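Local coordinates for mbDLG-3 protein (Monosiga brevicollis, PDB 6X1N) that probably binds the C-terminal tails of partner proteins, possibly including protein kinases, through this third PDZ domain of a longer Dlg-type membrane-associated protein, at residues T7-K12 and V88-L93; F19-P24 and A72-A77; G33-I38 and Y100-Q105; I38-I43 and G53-G58; Q60-N65 and N92-P97. All blocks are in the same frame, centred on the assembly; numbering follows the deposited sequence. Where two conformers were deposited one is given.

Contact 1 of 5, residues T7-K12 and V88-L93; sequences TVTLYK and VMTLNL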
# COMPACT_ATOMS: atom_id res chain seq x y z
N THR A 7 10.67 4.85 1.76
CA THR A 7 9.85 6.02 1.51
C THR A 7 9.95 6.30 0.02
O THR A 7 11.03 6.58 -0.49
CB THR A 7 10.33 7.22 2.34
OG1 THR A 7 10.23 6.90 3.73
CG2 THR A 7 9.45 8.41 2.06
N VAL A 8 8.83 6.17 -0.68
CA VAL A 8 8.79 6.18 -2.13
C VAL A 8 7.78 7.22 -2.57
O VAL A 8 6.67 7.27 -2.03
CB VAL A 8 8.40 4.79 -2.67
CG1 VAL A 8 8.34 4.81 -4.19
CG2 VAL A 8 9.38 3.73 -2.18
N THR A 9 8.14 8.05 -3.54
CA THR A 9 7.19 8.94 -4.18
C THR A 9 6.94 8.42 -5.59
O THR A 9 7.88 8.24 -6.37
CB THR A 9 7.71 10.37 -4.24
OG1 THR A 9 7.86 10.86 -2.90
CG2 THR A 9 6.73 11.26 -4.99
N LEU A 10 5.69 8.13 -5.90
CA LEU A 10 5.29 7.70 -7.22
C LEU A 10 4.51 8.81 -7.90
O LEU A 10 3.74 9.52 -7.25
CB LEU A 10 4.38 6.47 -7.14
CG LEU A 10 4.95 5.22 -6.46
CD1 LEU A 10 3.89 4.13 -6.46
CD2 LEU A 10 6.21 4.74 -7.15
N TYR A 11 4.70 8.93 -9.20
CA TYR A 11 3.97 9.88 -10.02
C TYR A 11 3.10 9.10 -10.99
O TYR A 11 3.57 8.14 -11.62
CB TYR A 11 4.96 10.79 -10.76
CG TYR A 11 4.34 11.59 -11.86
CD1 TYR A 11 3.30 12.48 -11.61
CD2 TYR A 11 4.79 11.48 -13.17
CE1 TYR A 11 2.73 13.22 -12.63
CE2 TYR A 11 4.24 12.21 -14.19
CZ TYR A 11 3.20 13.08 -13.91
OH TYR A 11 2.64 13.81 -14.93
N LYS A 12 1.83 9.49 -11.10
CA LYS A 12 0.86 8.69 -11.84
C LYS A 12 1.29 8.47 -13.29
O LYS A 12 1.12 7.38 -13.84
CB LYS A 12 -0.51 9.36 -11.76
CG LYS A 12 -1.60 8.65 -12.53
CD LYS A 12 -2.93 9.37 -12.36
CE LYS A 12 -4.06 8.56 -12.96
NZ LYS A 12 -5.38 9.23 -12.81
N VAL A 88 0.41 12.63 -7.50
CA VAL A 88 1.56 12.35 -6.65
C VAL A 88 1.12 11.47 -5.49
O VAL A 88 0.08 11.73 -4.86
CB VAL A 88 2.22 13.65 -6.15
CG1 VAL A 88 3.41 13.33 -5.27
CG2 VAL A 88 2.65 14.50 -7.33
N MET A 89 1.89 10.43 -5.21
CA MET A 89 1.63 9.53 -4.10
C MET A 89 2.92 9.29 -3.35
O MET A 89 3.90 8.80 -3.94
CB MET A 89 1.07 8.21 -4.62
CG MET A 89 0.74 7.23 -3.53
SD MET A 89 0.37 5.57 -4.13
CE MET A 89 -1.14 5.87 -5.05
N THR A 90 2.95 9.60 -2.06
CA THR A 90 4.09 9.28 -1.21
C THR A 90 3.68 8.13 -0.31
O THR A 90 2.57 8.13 0.23
CB THR A 90 4.55 10.49 -0.40
OG1 THR A 90 4.94 11.54 -1.30
CG2 THR A 90 5.74 10.12 0.45
N LEU A 91 4.56 7.14 -0.18
CA LEU A 91 4.28 5.91 0.55
C LEU A 91 5.40 5.66 1.55
O LEU A 91 6.57 5.88 1.25
CB LEU A 91 4.28 4.72 -0.40
CG LEU A 91 3.26 4.72 -1.53
CD1 LEU A 91 3.64 3.65 -2.54
CD2 LEU A 91 1.87 4.47 -0.99
N ASN A 92 5.03 5.17 2.74
CA ASN A 92 5.95 4.52 3.65
C ASN A 92 5.62 3.04 3.61
O ASN A 92 4.49 2.66 3.95
CB ASN A 92 5.79 5.04 5.08
CG ASN A 92 6.58 6.28 5.34
OD1 ASN A 92 6.55 7.23 4.56
ND2 ASN A 92 7.29 6.30 6.46
N LEU A 93 6.58 2.23 3.18
CA LEU A 93 6.38 0.82 2.91
C LEU A 93 7.38 -0.01 3.70
O LEU A 93 8.53 0.41 3.91
CB LEU A 93 6.68 0.53 1.43
CG LEU A 93 5.82 1.27 0.41
CD1 LEU A 93 6.36 1.04 -1.00
CD2 LEU A 93 4.38 0.82 0.48
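V8 and L91 are joined by a pair of backbone hydrogen bonds, V8 N to L91 O at 3.0 Å and L91 N to V8 O at 2.8 Å. L10 and M89 repeat the pattern two residues further on, with L10 N donating to M89 O at 2.7 Å and M89 N to L10 O at 2.9 Å. Alternating with them are the non-hydrogen-bonded pairs T7–N92, T9–T90 and Y11–V88, at the first two of which CA-H groups point to carbonyl oxygens; T9 CA lies 3.3 Å from M89 O. T9 and T90 each set OG1 anti to their own carbonyl carbon (chi1 -64° and -60°), which brings the hydroxyls together in a weak hydrogen bond, OG1 to OG1 3.4 Å. On the same face of the sheet T9 CG2 meets V88 CG1, and the side chains of T7 and N92 lie side by side. The other face, with V8, L10, M89 and L91, is apolar. There L10 CD1 and L91 CD1 touch, 4.0 Å apart, where the two side chains cross, and V8 CG2 comes 4.2 Å from L93 CD1. M89 turns its end away from strand 6-11 and packs on F19, which L10 also touches. On the far edge of strand 88-95, T90 N donates to N65 OD1. Antiparallel pairing of a strand near the N terminus with the last strand, one face turned to the core, is characteristic of the PDZ fold.

Contact 2 of 5, residues F19-P24 and A72-A77; sequences FSLLGP and ASYRQA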
# COMPACT_ATOMS: atom_id res chain seq x y z
N PHE A 19 -0.04 -0.45 -9.29
CA PHE A 19 -0.08 -1.47 -8.25
C PHE A 19 -1.50 -1.64 -7.76
O PHE A 19 -2.34 -0.74 -7.88
CB PHE A 19 0.87 -1.16 -7.09
CG PHE A 19 0.44 -0.01 -6.21
CD1 PHE A 19 0.83 1.29 -6.51
CD2 PHE A 19 -0.30 -0.24 -5.06
CE1 PHE A 19 0.46 2.35 -5.69
CE2 PHE A 19 -0.68 0.81 -4.23
CZ PHE A 19 -0.31 2.10 -4.54
N SER A 20 -1.76 -2.81 -7.20
CA SER A 20 -3.01 -3.13 -6.53
C SER A 20 -2.77 -3.19 -5.03
O SER A 20 -1.69 -3.60 -4.59
CB SER A 20 -3.50 -4.52 -6.95
OG SER A 20 -3.60 -4.63 -8.36
N LEU A 21 -3.77 -2.81 -4.25
CA LEU A 21 -3.67 -2.94 -2.80
C LEU A 21 -4.82 -3.76 -2.24
O LEU A 21 -5.84 -3.98 -2.90
CB LEU A 21 -3.52 -1.58 -2.09
CG LEU A 21 -4.60 -0.51 -2.27
CD1 LEU A 21 -5.87 -0.80 -1.48
CD2 LEU A 21 -4.06 0.86 -1.87
N LEU A 22 -4.65 -4.19 -1.00
CA LEU A 22 -5.69 -4.91 -0.28
C LEU A 22 -5.77 -4.38 1.14
O LEU A 22 -4.86 -3.69 1.63
CB LEU A 22 -5.49 -6.44 -0.28
CG LEU A 22 -4.32 -7.10 0.47
CD1 LEU A 22 -4.47 -7.08 2.00
CD2 LEU A 22 -4.22 -8.55 -0.01
N GLY A 23 -6.87 -4.69 1.80
CA GLY A 23 -7.05 -4.30 3.17
C GLY A 23 -8.24 -5.01 3.75
O GLY A 23 -8.88 -5.83 3.09
N PRO A 24 -8.56 -4.72 5.01
CA PRO A 24 -9.68 -5.39 5.67
C PRO A 24 -11.01 -4.79 5.25
O PRO A 24 -11.09 -3.67 4.73
CB PRO A 24 -9.41 -5.13 7.15
CG PRO A 24 -8.71 -3.83 7.18
CD PRO A 24 -7.89 -3.75 5.89
N ALA A 72 -6.81 1.40 8.37
CA ALA A 72 -7.67 1.73 7.25
C ALA A 72 -8.36 0.48 6.71
O ALA A 72 -7.80 -0.61 6.73
CB ALA A 72 -6.86 2.40 6.14
N SER A 73 -9.58 0.65 6.22
CA SER A 73 -10.21 -0.41 5.44
C SER A 73 -9.65 -0.41 4.02
O SER A 73 -9.09 0.58 3.55
CB SER A 73 -11.72 -0.18 5.35
OG SER A 73 -11.96 1.04 4.67
N TYR A 74 -9.87 -1.52 3.31
CA TYR A 74 -9.62 -1.54 1.87
C TYR A 74 -10.31 -0.36 1.20
O TYR A 74 -9.69 0.39 0.45
CB TYR A 74 -10.11 -2.83 1.25
CG TYR A 74 -10.19 -2.66 -0.25
CD1 TYR A 74 -9.03 -2.65 -1.01
CD2 TYR A 74 -11.41 -2.43 -0.90
CE1 TYR A 74 -9.08 -2.44 -2.38
CE2 TYR A 74 -11.46 -2.21 -2.27
CZ TYR A 74 -10.30 -2.23 -3.00
OH TYR A 74 -10.34 -2.02 -4.36
N ARG A 75 -11.60 -0.19 1.47
CA ARG A 75 -12.36 0.85 0.78
C ARG A 75 -11.73 2.22 1.02
O ARG A 75 -11.63 3.03 0.09
CB ARG A 75 -13.81 0.84 1.25
CG ARG A 75 -14.77 1.58 0.34
CD ARG A 75 -15.22 0.68 -0.80
NE ARG A 75 -16.17 -0.34 -0.36
CZ ARG A 75 -16.64 -1.30 -1.14
NH1 ARG A 75 -16.24 -1.39 -2.40
NH2 ARG A 75 -17.51 -2.17 -0.65
N GLN A 76 -11.33 2.49 2.26
CA GLN A 76 -10.72 3.78 2.58
C GLN A 76 -9.43 4.00 1.79
O GLN A 76 -9.21 5.08 1.23
CB GLN A 76 -10.44 3.84 4.08
CG GLN A 76 -9.78 5.12 4.54
CD GLN A 76 -9.21 4.99 5.94
OE1 GLN A 76 -9.70 4.20 6.75
NE2 GLN A 76 -8.14 5.73 6.21
N ALA A 77 -8.56 2.98 1.75
CA ALA A 77 -7.29 3.11 1.03
C ALA A 77 -7.51 3.26 -0.48
O ALA A 77 -6.88 4.10 -1.13
CB ALA A 77 -6.38 1.92 1.32
O HOH W 1 -13.28 -2.18 2.83
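L21 and Y74 face each other across the groove between strand 19-22 and helix 74-82, the place where PDZ domains take up a C-terminal peptide. L21 CG sits between the backbone N and the carbonyl carbon (chi1 58°), and from there CD1 reaches the Y74 ring, 3.7 Å from Y74 CD1. The same methyl touches A77 CB one helical turn on, at 3.9 Å, and the two side chains of the helix thus share one leucine branch. L21 O approaches the Y74 ring at its edge, 3.6 Å from Y74 CE1.

Beyond the strand the two backbones close up. Y74 N donates to P24 O over 2.9 Å in a nearly straight bond (169° at the hydrogen), and a water bridges P24 O to R75 N, so this carbonyl accepts from Y74 N directly and from the water, which in turn accepts from R75 N. G23 makes the close approach possible, since a CB at this position would clash with Y74 N. P24 CD packs 3.3 Å from A72 O. S73 is the N-cap of the helix, its OG accepting from Q76 N at 2.9 Å. Y74 therefore begins the helix, a position at which class I PDZ domains carry a histidine that contacts the peptide; Y74 probably lines the corresponding part of this groove. A groove walled by this strand and this helix is where PDZ domains bind a peptide as an added strand.

Contact 3 of 5, residues G33-I38 and Y100-Q105; sequences GEPVGI and YDLYKQ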
# COMPACT_ATOMS: atom_id res chain seq x y z
N GLY A 33 -5.49 -11.88 16.29
CA GLY A 33 -5.55 -12.93 15.29
C GLY A 33 -6.18 -12.54 13.98
O GLY A 33 -6.14 -13.33 13.03
N GLU A 34 -6.77 -11.34 13.88
CA GLU A 34 -7.38 -10.93 12.62
C GLU A 34 -6.40 -10.08 11.81
O GLU A 34 -5.68 -9.26 12.39
CB GLU A 34 -8.64 -10.12 12.87
CG GLU A 34 -9.76 -10.91 13.52
CD GLU A 34 -10.17 -12.11 12.70
OE1 GLU A 34 -10.49 -13.16 13.29
OE2 GLU A 34 -10.18 -12.01 11.45
N PRO A 35 -6.36 -10.23 10.49
CA PRO A 35 -5.45 -9.41 9.69
C PRO A 35 -5.90 -7.96 9.69
O PRO A 35 -7.09 -7.64 9.72
CB PRO A 35 -5.54 -10.03 8.30
CG PRO A 35 -6.86 -10.72 8.27
CD PRO A 35 -7.12 -11.19 9.67
N VAL A 36 -4.92 -7.07 9.66
CA VAL A 36 -5.17 -5.64 9.70
C VAL A 36 -4.00 -4.95 9.03
O VAL A 36 -2.87 -5.46 9.02
CB VAL A 36 -5.40 -5.19 11.17
CG1 VAL A 36 -4.17 -5.45 12.01
CG2 VAL A 36 -5.84 -3.74 11.27
N GLY A 37 -4.26 -3.80 8.44
CA GLY A 37 -3.27 -3.06 7.68
C GLY A 37 -3.54 -3.15 6.18
O GLY A 37 -4.25 -4.02 5.69
N ILE A 38 -2.97 -2.19 5.47
CA ILE A 38 -3.09 -2.10 4.02
C ILE A 38 -1.83 -2.67 3.39
O ILE A 38 -0.72 -2.39 3.86
CB ILE A 38 -3.27 -0.63 3.60
CG1 ILE A 38 -4.54 -0.04 4.24
CG2 ILE A 38 -3.30 -0.50 2.08
CD1 ILE A 38 -5.80 -0.82 3.92
N TYR A 100 0.91 -10.32 5.67
CA TYR A 100 0.41 -10.60 4.33
C TYR A 100 -0.09 -12.03 4.24
O TYR A 100 -1.15 -12.29 3.65
CB TYR A 100 1.51 -10.31 3.30
CG TYR A 100 1.01 -10.25 1.87
CD1 TYR A 100 0.06 -9.32 1.48
CD2 TYR A 100 1.53 -11.10 0.89
CE1 TYR A 100 -0.39 -9.25 0.16
CE2 TYR A 100 1.09 -11.03 -0.43
CZ TYR A 100 0.14 -10.10 -0.79
OH TYR A 100 -0.31 -10.03 -2.09
N ASP A 101 0.64 -12.98 4.83
CA ASP A 101 0.19 -14.37 4.84
C ASP A 101 -1.07 -14.56 5.66
O ASP A 101 -1.90 -15.41 5.33
CB ASP A 101 1.30 -15.28 5.36
CG ASP A 101 0.89 -16.74 5.38
OD1 ASP A 101 0.88 -17.36 4.29
OD2 ASP A 101 0.58 -17.27 6.47
N LEU A 102 -1.23 -13.79 6.74
CA LEU A 102 -2.44 -13.90 7.54
C LEU A 102 -3.67 -13.50 6.73
O LEU A 102 -4.75 -14.08 6.92
CB LEU A 102 -2.32 -13.06 8.81
CG LEU A 102 -3.44 -13.23 9.83
CD1 LEU A 102 -3.53 -14.69 10.28
CD2 LEU A 102 -3.21 -12.32 11.03
N TYR A 103 -3.52 -12.55 5.81
CA TYR A 103 -4.62 -12.17 4.94
C TYR A 103 -5.05 -13.31 4.01
O TYR A 103 -6.17 -13.28 3.50
CB TYR A 103 -4.27 -10.94 4.11
CG TYR A 103 -4.66 -9.62 4.76
CD1 TYR A 103 -5.99 -9.23 4.82
CD2 TYR A 103 -3.70 -8.77 5.29
CE1 TYR A 103 -6.36 -8.04 5.42
CE2 TYR A 103 -4.06 -7.57 5.88
CZ TYR A 103 -5.39 -7.21 5.93
OH TYR A 103 -5.79 -6.02 6.50
N LYS A 104 -4.18 -14.30 3.78
CA LYS A 104 -4.54 -15.43 2.93
C LYS A 104 -5.36 -16.49 3.65
O LYS A 104 -5.94 -17.36 2.99
CB LYS A 104 -3.28 -16.06 2.33
CG LYS A 104 -2.45 -15.09 1.48
CD LYS A 104 -1.20 -15.76 0.90
CE LYS A 104 -0.17 -14.73 0.45
NZ LYS A 104 -0.64 -13.95 -0.72
N GLN A 105 -5.44 -16.43 4.98
CA GLN A 105 -6.15 -17.44 5.76
C GLN A 105 -7.66 -17.27 5.68
O GLN A 105 -8.18 -16.16 5.75
CB GLN A 105 -5.70 -17.41 7.22
CG GLN A 105 -4.19 -17.46 7.39
CD GLN A 105 -3.57 -18.67 6.71
OE1 GLN A 105 -4.04 -19.79 6.87
NE2 GLN A 105 -2.53 -18.43 5.92
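Y103 and P35 carry this contact, with L102 beside them. P35 CB stands over the centre of the Y103 ring, 3.4 Å from its centroid and only 4° off the ring normal, an almost ideal CH-pi contact; P35 CG lies above the CD1–CE1 side. The far end of the ring runs on to the backbone beyond the proline, where Y103 OH donates a weak hydrogen bond to G37 O at 2.7 Å and packs 3.3 Å from V36 C. An alanine in place of Y103 would remove the ring and its hydroxyl, and would probably leave P35 CB without its aromatic partner and G37 O without this donor. L102, the residue before, also reaches the proline: its CG, anti to the backbone N (chi1 -172°), is 4.1 Å from P35 CB, and its CD2 reaches G33 O at 3.7 Å. The positive phi of G33 and the backbone angles of G37 both favour glycine. L102 opens a type I turn at the C terminus of the chain. Y103 also packs on L22 and P24, so its ring joins the C-terminal end of the chain to the loop before strand 38-43 and to the end of strand 19-22.

Contact 4 of 5, residues I38-I43 and G53-G58; sequences IFISRI and GQVFEG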
# COMPACT_ATOMS: atom_id res chain seq x y z
N ILE A 38 -2.97 -2.19 5.47
CA ILE A 38 -3.09 -2.10 4.02
C ILE A 38 -1.83 -2.67 3.39
O ILE A 38 -0.72 -2.39 3.86
CB ILE A 38 -3.27 -0.63 3.60
CG1 ILE A 38 -4.54 -0.04 4.24
CG2 ILE A 38 -3.30 -0.50 2.08
CD1 ILE A 38 -5.80 -0.82 3.92
N PHE A 39 -1.99 -3.48 2.34
CA PHE A 39 -0.88 -4.17 1.71
C PHE A 39 -0.89 -4.00 0.20
O PHE A 39 -1.95 -3.87 -0.42
CB PHE A 39 -0.92 -5.66 2.05
CG PHE A 39 -0.46 -5.93 3.43
CD1 PHE A 39 -1.27 -5.65 4.51
CD2 PHE A 39 0.82 -6.40 3.66
CE1 PHE A 39 -0.82 -5.85 5.79
CE2 PHE A 39 1.26 -6.61 4.94
CZ PHE A 39 0.46 -6.33 5.99
N ILE A 40 0.30 -4.02 -0.40
CA ILE A 40 0.43 -4.11 -1.85
C ILE A 40 0.14 -5.55 -2.24
O ILE A 40 0.81 -6.48 -1.76
CB ILE A 40 1.83 -3.70 -2.30
CG1 ILE A 40 2.19 -2.31 -1.79
CG2 ILE A 40 1.94 -3.85 -3.81
CD1 ILE A 40 1.63 -1.19 -2.55
N SER A 41 -0.87 -5.76 -3.09
CA SER A 41 -1.24 -7.09 -3.53
C SER A 41 -0.79 -7.44 -4.94
O SER A 41 -0.89 -8.60 -5.32
CB SER A 41 -2.76 -7.28 -3.41
OG SER A 41 -3.44 -6.26 -4.12
N ARG A 42 -0.30 -6.47 -5.72
CA ARG A 42 0.21 -6.82 -7.05
C ARG A 42 0.99 -5.63 -7.57
O ARG A 42 0.58 -4.48 -7.39
CB ARG A 42 -0.95 -7.11 -8.01
CG ARG A 42 -0.57 -7.79 -9.30
CD ARG A 42 -0.23 -9.25 -9.10
NE ARG A 42 -0.07 -9.87 -10.42
CZ ARG A 42 -0.91 -10.76 -10.95
NH1 ARG A 42 -1.97 -11.18 -10.27
NH2 ARG A 42 -0.67 -11.24 -12.16
N ILE A 43 2.10 -5.91 -8.25
CA ILE A 43 2.83 -4.91 -9.03
C ILE A 43 2.48 -5.13 -10.49
O ILE A 43 2.73 -6.22 -11.04
CB ILE A 43 4.34 -5.02 -8.82
CG1 ILE A 43 4.69 -4.92 -7.33
CG2 ILE A 43 5.06 -3.94 -9.61
CD1 ILE A 43 4.23 -3.63 -6.66
N GLY A 53 11.03 0.27 -8.81
CA GLY A 53 11.79 -0.85 -8.28
C GLY A 53 11.84 -0.92 -6.77
O GLY A 53 12.60 -1.72 -6.22
N GLN A 54 11.03 -0.11 -6.08
CA GLN A 54 11.09 -0.04 -4.63
C GLN A 54 9.72 -0.24 -3.99
O GLN A 54 9.51 0.16 -2.84
CB GLN A 54 11.73 1.27 -4.17
CG GLN A 54 13.23 1.33 -4.43
CD GLN A 54 14.04 0.39 -3.53
OE1 GLN A 54 14.26 0.67 -2.35
NE2 GLN A 54 14.49 -0.74 -4.09
N VAL A 55 8.80 -0.85 -4.72
CA VAL A 55 7.45 -1.16 -4.25
C VAL A 55 7.21 -2.63 -4.56
O VAL A 55 7.34 -3.03 -5.72
CB VAL A 55 6.40 -0.28 -4.94
CG1 VAL A 55 5.01 -0.58 -4.42
CG2 VAL A 55 6.76 1.21 -4.80
N PHE A 56 6.87 -3.42 -3.55
CA PHE A 56 6.80 -4.86 -3.73
C PHE A 56 5.47 -5.41 -3.23
O PHE A 56 4.94 -4.98 -2.20
CB PHE A 56 7.91 -5.57 -2.94
CG PHE A 56 9.30 -5.08 -3.24
CD1 PHE A 56 9.74 -4.99 -4.55
CD2 PHE A 56 10.15 -4.71 -2.22
CE1 PHE A 56 11.03 -4.55 -4.82
CE2 PHE A 56 11.42 -4.26 -2.48
CZ PHE A 56 11.87 -4.18 -3.78
N GLU A 57 4.98 -6.44 -3.91
CA GLU A 57 3.88 -7.21 -3.36
C GLU A 57 4.26 -7.72 -1.98
O GLU A 57 5.40 -8.11 -1.73
CB GLU A 57 3.55 -8.37 -4.29
CG GLU A 57 2.40 -9.18 -3.76
CD GLU A 57 1.92 -10.27 -4.68
OE1 GLU A 57 2.31 -10.27 -5.88
OE2 GLU A 57 1.16 -11.13 -4.18
N GLY A 58 3.30 -7.67 -1.05
CA GLY A 58 3.56 -8.05 0.32
C GLY A 58 4.09 -6.95 1.20
O GLY A 58 4.32 -7.18 2.40
O HOH W 2 -1.47 -11.32 -5.16
O HOH W 3 3.12 -8.60 -7.96
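I40 and S41 meet E57 and G58 beside a classic beta bulge, in which S41 and R42 both face S20 of the neighbouring strand 19-22. The loop that follows helix 48-52 runs past this irregular part of strand 38-43 on its way to strand 59-64. G58 N donates to I40 O over 2.8 Å, nearly straight (170°). G58 has a positive phi (87°) and backbone angles at which a side chain would jam against the preceding carbonyl, which accounts for the glycine. Its own carbonyl oxygen lies in the plane of the F39 ring, at the edge, 3.8 Å from F39 CD2.

On the inner side of the loop two isoleucines meet V55. V55 CG1 takes I40 CD1 and I43 CD1, each at 3.9 Å, with the side chains of I40 and V55 at about a right angle to each other. I43 CD1 also packs on V55 O, and I40 CB on F56 O.

On the outer side E57 extends its chain over the bulge, CG anti to the backbone N (chi1 -179°), until CD is 3.3 Å from S41 O. Water holds the two acceptors together: one molecule donates to both S41 O and E57 OE2. A second accepts from I43 N and donates to E57 OE1 at 2.8 Å. Y100 OH is also hydrogen-bonded to E57 OE2. R42 NE is 5.1 Å from E57 OE1, not in contact, though the opposite charges may attract. With two donating waters, Y100 and a nearby arginine around it, the carboxylate is likely to remain ionised, and it links the bulge to helix 97-102.

Contact 5 of 5, residues Q60-N65 and N92-P97; sequences QILSMN and NLTANP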
# COMPACT_ATOMS: atom_id res chain seq x y z
N GLN A 60 3.56 -3.80 3.53
CA GLN A 60 2.55 -3.04 4.23
C GLN A 60 2.72 -1.57 3.89
O GLN A 60 3.84 -1.04 3.92
CB GLN A 60 2.65 -3.24 5.74
CG GLN A 60 1.57 -2.45 6.46
CD GLN A 60 1.32 -2.89 7.88
OE1 GLN A 60 2.05 -3.72 8.44
NE2 GLN A 60 0.29 -2.32 8.50
N ILE A 61 1.61 -0.92 3.51
CA ILE A 61 1.59 0.52 3.31
C ILE A 61 1.28 1.13 4.68
O ILE A 61 0.13 1.16 5.10
CB ILE A 61 0.56 0.95 2.27
CG1 ILE A 61 0.69 0.16 0.97
CG2 ILE A 61 0.72 2.44 2.01
CD1 ILE A 61 -0.31 0.61 -0.12
N LEU A 62 2.31 1.62 5.36
CA LEU A 62 2.11 2.20 6.69
C LEU A 62 1.43 3.56 6.59
O LEU A 62 0.60 3.91 7.45
CB LEU A 62 3.44 2.30 7.42
CG LEU A 62 4.11 0.95 7.71
CD1 LEU A 62 5.57 1.14 8.13
CD2 LEU A 62 3.34 0.19 8.77
N SER A 63 1.76 4.34 5.57
CA SER A 63 1.11 5.62 5.37
C SER A 63 1.14 5.95 3.88
O SER A 63 1.98 5.45 3.13
CB SER A 63 1.79 6.72 6.18
OG SER A 63 3.14 6.86 5.79
N MET A 64 0.21 6.80 3.47
CA MET A 64 0.13 7.27 2.10
C MET A 64 -0.31 8.72 2.13
O MET A 64 -1.33 9.05 2.74
CB MET A 64 -0.89 6.46 1.31
CG MET A 64 -1.04 6.90 -0.13
SD MET A 64 -2.34 6.06 -1.04
CE MET A 64 -1.78 4.35 -0.96
N ASN A 65 0.46 9.59 1.49
CA ASN A 65 0.12 11.01 1.40
C ASN A 65 -0.17 11.60 2.78
O ASN A 65 -1.14 12.35 2.97
CB ASN A 65 -1.02 11.25 0.41
CG ASN A 65 -0.57 11.06 -1.02
OD1 ASN A 65 0.62 10.95 -1.29
ND2 ASN A 65 -1.52 11.01 -1.94
N ASN A 92 5.03 5.17 2.74
CA ASN A 92 5.95 4.52 3.65
C ASN A 92 5.62 3.04 3.61
O ASN A 92 4.49 2.66 3.95
CB ASN A 92 5.79 5.04 5.08
CG ASN A 92 6.58 6.28 5.34
OD1 ASN A 92 6.55 7.23 4.56
ND2 ASN A 92 7.29 6.30 6.46
N LEU A 93 6.58 2.23 3.18
CA LEU A 93 6.38 0.82 2.91
C LEU A 93 7.38 -0.01 3.70
O LEU A 93 8.53 0.41 3.91
CB LEU A 93 6.68 0.53 1.43
CG LEU A 93 5.82 1.27 0.41
CD1 LEU A 93 6.36 1.04 -1.00
CD2 LEU A 93 4.38 0.82 0.48
N THR A 94 6.98 -1.21 4.08
CA THR A 94 7.94 -2.19 4.58
C THR A 94 7.39 -3.58 4.31
O THR A 94 6.18 -3.81 4.39
CB THR A 94 8.24 -1.96 6.07
OG1 THR A 94 9.43 -2.67 6.45
CG2 THR A 94 7.06 -2.39 6.95
N ALA A 95 8.27 -4.50 3.93
CA ALA A 95 7.82 -5.86 3.67
C ALA A 95 7.30 -6.47 4.96
O ALA A 95 7.94 -6.36 6.01
CB ALA A 95 8.98 -6.71 3.12
N ASN A 96 6.13 -7.08 4.91
CA ASN A 96 5.52 -7.67 6.10
C ASN A 96 4.91 -8.99 5.70
O ASN A 96 3.69 -9.13 5.55
CB ASN A 96 4.50 -6.72 6.74
CG ASN A 96 3.98 -7.22 8.06
OD1 ASN A 96 4.27 -8.35 8.46
ND2 ASN A 96 3.17 -6.41 8.73
N PRO A 97 5.75 -10.01 5.49
CA PRO A 97 5.23 -11.28 4.98
C PRO A 97 4.32 -12.01 5.94
O PRO A 97 3.39 -12.69 5.50
CB PRO A 97 6.51 -12.09 4.67
CG PRO A 97 7.55 -11.49 5.55
CD PRO A 97 7.22 -10.03 5.63
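Four backbone hydrogen bonds pair Q60–S63 with N92–T94. Q60 and T94 form a hydrogen-bonded antiparallel pair, Q60 N to T94 O at 2.8 Å and T94 N to Q60 O at 3.1 Å. Further along, L62 N donates to N92 O and N92 N to S63 O, at 2.8 and 3.1 Å. L62 and S63 thus both face N92, a classic beta bulge that shifts the register by one residue. At the non-hydrogen-bonded pair I61–L93, L93 CA makes a CA-H...O contact with Q60 O.

One polar side-chain bond is added. The side chains of Q60 and N96 lie side by side and point the same way, and N96 ND2 donates to Q60 OE1 over 2.9 Å. The acceptor lies in the amide plane of N96, and the two amide planes are turned 25° from each other. Q60 CG is anti to the backbone N (chi1 -179°) and the chain beyond it is extended, which carries the amide out to N96.

Packing contacts occupy both faces. I61 CG1 meets L93 CD2 at 3.8 Å, the two side chains lying alongside each other on the face that turns to I38, I40 and L91. On the opposite face L62 CD1 reaches T94 CG2, and S63 OG packs 3.3 Å from N92 CB.

An alanine in place of Q60 would remove the acceptor of N96 ND2 and would probably leave that amide less firmly fixed. N96 is the N-cap of helix 97-102, its OD1 accepting from M99 N. With each end of the amide engaged, its orientation is set, and the start of the helix is tied to the beginning of strand 59-64.

In the fold
Following the chain, contact 1 closes the long loop from strand 6-11 to strand 88-95, and it encloses contacts 2 and 4. Contact 2 brings strand 19-22 to helix 74-82; contact 4, within it, shuts the short loop from 38-43 to 53-58 and ends before contact 5 opens. Contact 5 starts inside the loop of contact 2 and ends beyond it, so these two cross, and its second segment shares N92 and L93 with contact 1. Contact 3, from 33-38 to the C-terminal tail, crosses contacts 1 and 2 and encloses 4 and 5. Together they tie the strands of the sheet, the groove helix and the terminal helix into one domain.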